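190aa long hypothetical protein (Pyrococcus horikoshii, PDB 2DDZ) is of unknown function but belongs to the DUF366 family and assembles as a hexamer built from copies of one chain. Local coordinates at the interface of chains A and B and the interface of chains A and C. Sequence-based numbering; all coordinates share one arbitrary frame. Chains: chain A/B/C, 190aa long hypothetical protein.

Contact 1: the interface of chains A and B. Residues chain A 24, 34, 76; chain B 184.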
# COMPACT_ATOMS: atom_id res chain seq x y z
N HIS A 24 -11.08 -5.56 15.72
CA HIS A 24 -12.45 -5.19 16.05
C HIS A 24 -12.87 -5.56 17.46
O HIS A 24 -14.06 -5.67 17.74
CB HIS A 24 -13.44 -5.81 15.08
CG HIS A 24 -13.44 -5.18 13.72
ND1 HIS A 24 -12.77 -5.72 12.65
CD2 HIS A 24 -14.11 -4.10 13.24
CE1 HIS A 24 -13.02 -5.01 11.57
NE2 HIS A 24 -13.84 -4.02 11.90
N GLY A 34 -14.59 2.41 14.52
CA GLY A 34 -13.37 3.10 14.11
C GLY A 34 -12.26 3.16 15.14
O GLY A 34 -12.27 2.43 16.12
N PHE A 76 -7.59 2.01 12.39
CA PHE A 76 -7.86 1.46 11.08
C PHE A 76 -7.14 2.30 10.05
O PHE A 76 -7.75 3.09 9.33
CB PHE A 76 -9.37 1.41 10.82
CG PHE A 76 -10.10 0.47 11.75
CD1 PHE A 76 -10.45 0.87 13.03
CD2 PHE A 76 -10.38 -0.84 11.35
CE1 PHE A 76 -11.07 -0.02 13.91
CE2 PHE A 76 -11.00 -1.73 12.22
CZ PHE A 76 -11.34 -1.32 13.50
N LEU B 184 -15.75 0.17 8.25
CA LEU B 184 -15.26 -0.07 9.60
C LEU B 184 -16.06 -1.09 10.42
O LEU B 184 -15.64 -1.45 11.52
CB LEU B 184 -15.22 1.24 10.38
CG LEU B 184 -14.44 2.41 9.79
CD1 LEU B 184 -14.82 3.70 10.51
CD2 LEU B 184 -12.94 2.15 9.87
O HOH W 1 -14.51 -0.38 13.93
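B:Leu184 packs against A:Phe76 and A:Gly34, and its backbone carbonyl reaches A:His24. Both chains are copies of one DUF366 protein, and the patch belongs to a two-fold symmetric interface of the hexamer. B:Leu184 lies where the long C-terminal helix gives way to the chain end. All the chain A residues here come from loops. The leucine side chain can be followed outward. Its CB carries the chain past water 1, which is 4.0 Å away. CG sits anti to the carbonyl carbon (chi1 -55°), so the branch and the C=O point different ways and serve different partners. From CG the two methyls part. CD1 turns to the backbone of A:Gly34 and meets its CA at 3.9 Å; glycine offers no side chain there. CD2 goes to A:Phe76 and lies 3.8 Å from its CB. The same methyl is equally near the ring carbon CG, so it stands above the attached end of the ring, to one side of its plane, and not over the ring centre. The leucine and phenylalanine side chains cross obliquely. The carbonyl O of B:Leu184 takes up polar partners on the other chain and in solvent. NE2 of the A:His24 imidazole gives it a weak hydrogen bond of 3.2 Å, bent to 134° at the hydrogen. Water 1 binds the same oxygen at 2.9 Å. That water also hydrogen-bonds the backbone N of A:Gly34 at 2.8 Å, which bridges the two chains. B:Leu184 C lies at the edge of the imidazole, in the ring plane. A:Phe76 CE2 packs over one face, 3.6 Å above the A:His24 ring plane and toward its rim, which is likely to limit the ring's turning.

Contact 2: the interface of chains A and C. Residues chain A 85, 88-89, 111; chain C 178-179, 182.
C:Val179 and the aliphatic part of A:Lys89 form a small apolar centre between two helices, 81-100 of chain A and 161-184 of chain C. This is helix-to-helix packing in the DUF366 hexamer, across a two-fold symmetric interface. CE of A:Lys89 rests 3.6 Å from CA of C:Val179, and the valine CG2 methyl touches the same CE. The other methyl, CG1, faces CB of A:Ser85 at 4.1 Å. Just outside this centre, OG of A:Ser85 is anti to its own backbone nitrogen (chi1 -179°), which aims the hydroxyl at chain C. It donates to the carbonyl O of C:Val179 at 2.7 Å, in the carbonyl plane and on a lone pair. The same OG accepts a bond from NZ of A:Lys89, so the hydroxyl relays between ammonium and carbonyl. The lysine chain bends at its last two torsions and curls back over its own helix. NZ then meets OD2 of C:Asp182 at 2.9 Å in a salt bridge that uses the anti lone pair of that oxygen. OE1 of A:Gln88 takes a further NZ bond, nearly along the C=O axis. An alanine in place of A:Lys89 would probably leave the C:Asp182 carboxylate without this cationic mate and uncover C:Val179. At the rim, NZ of C:Lys178 bridges weakly to OD1 of A:Asp111 at 3.3 Å and to OD2 of C:Asp182 in its own chain. The two carboxylates come within 4.1 Å, from A:Asp111 OD1 to C:Asp182 OD2, their planes 54° apart. The two lysines are likely to offset that like charge. NE2 of A:Gln88 also makes a weak bond to OD2 of A:Asp111.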
# COMPACT_ATOMS: atom_id res chain seq x y z
N SER A 85 4.85 -0.25 15.11
CA SER A 85 6.02 -0.18 16.00
C SER A 85 6.43 1.25 16.37
O SER A 85 6.80 1.51 17.51
CB SER A 85 7.21 -0.89 15.35
OG SER A 85 8.35 -0.87 16.20
N GLN A 88 3.70 2.68 18.72
CA GLN A 88 3.81 2.09 20.05
C GLN A 88 4.88 2.81 20.88
O GLN A 88 4.62 3.24 22.00
CB GLN A 88 4.18 0.61 19.96
CG GLN A 88 4.37 -0.07 21.30
CD GLN A 88 5.34 -1.24 21.22
OE1 GLN A 88 6.30 -1.22 20.45
NE2 GLN A 88 5.09 -2.27 22.02
N LYS A 89 6.08 2.97 20.31
CA LYS A 89 7.14 3.60 21.07
C LYS A 89 6.95 5.08 21.36
O LYS A 89 7.45 5.60 22.36
CB LYS A 89 8.50 3.28 20.43
CG LYS A 89 8.89 1.82 20.78
CD LYS A 89 10.05 1.25 19.97
CE LYS A 89 9.58 0.64 18.64
NZ LYS A 89 8.59 -0.48 18.82
N ASP A 111 10.33 -0.06 24.00
CA ASP A 111 8.91 -0.01 24.35
C ASP A 111 8.61 -0.34 25.81
O ASP A 111 7.45 -0.49 26.18
CB ASP A 111 8.12 -0.95 23.42
CG ASP A 111 8.53 -2.40 23.58
OD1 ASP A 111 9.72 -2.67 23.88
OD2 ASP A 111 7.66 -3.28 23.37
N LYS C 178 15.53 -0.09 16.50
CA LYS C 178 14.68 -0.85 17.41
C LYS C 178 13.25 -0.84 16.84
O LYS C 178 12.52 -1.82 16.98
CB LYS C 178 14.69 -0.23 18.82
CG LYS C 178 13.75 -0.93 19.81
CD LYS C 178 14.34 -2.21 20.36
CE LYS C 178 13.29 -3.10 21.04
NZ LYS C 178 12.53 -2.45 22.17
N VAL C 179 12.87 0.26 16.19
CA VAL C 179 11.54 0.34 15.60
C VAL C 179 11.43 -0.79 14.58
O VAL C 179 10.45 -1.53 14.55
CB VAL C 179 11.31 1.67 14.86
CG1 VAL C 179 10.13 1.53 13.88
CG2 VAL C 179 10.99 2.76 15.87
N ASP C 182 11.59 -4.52 16.27
CA ASP C 182 10.35 -4.83 16.99
C ASP C 182 9.27 -5.19 15.97
O ASP C 182 8.40 -6.03 16.23
CB ASP C 182 9.87 -3.63 17.81
CG ASP C 182 10.54 -3.53 19.18
OD1 ASP C 182 11.26 -4.48 19.56
OD2 ASP C 182 10.33 -2.51 19.88

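The C-alpha centres of contact 1 and contact 2 are about 22 Å apart, and chain A contributes different residues to each. In contact 1 it offers loop residues, in contact 2 mainly helix 81-100. The partners, however, use neighbouring stretches of the same element: contact 2 takes residues from the last turns of the C-terminal helix of chain C, and contact 1 takes the residue where that helix ends in chain B. Each copy's helix end may therefore serve two neighbours. Two distinct two-fold interfaces on one chain are enough to link successive copies, consistent with a closed hexamer.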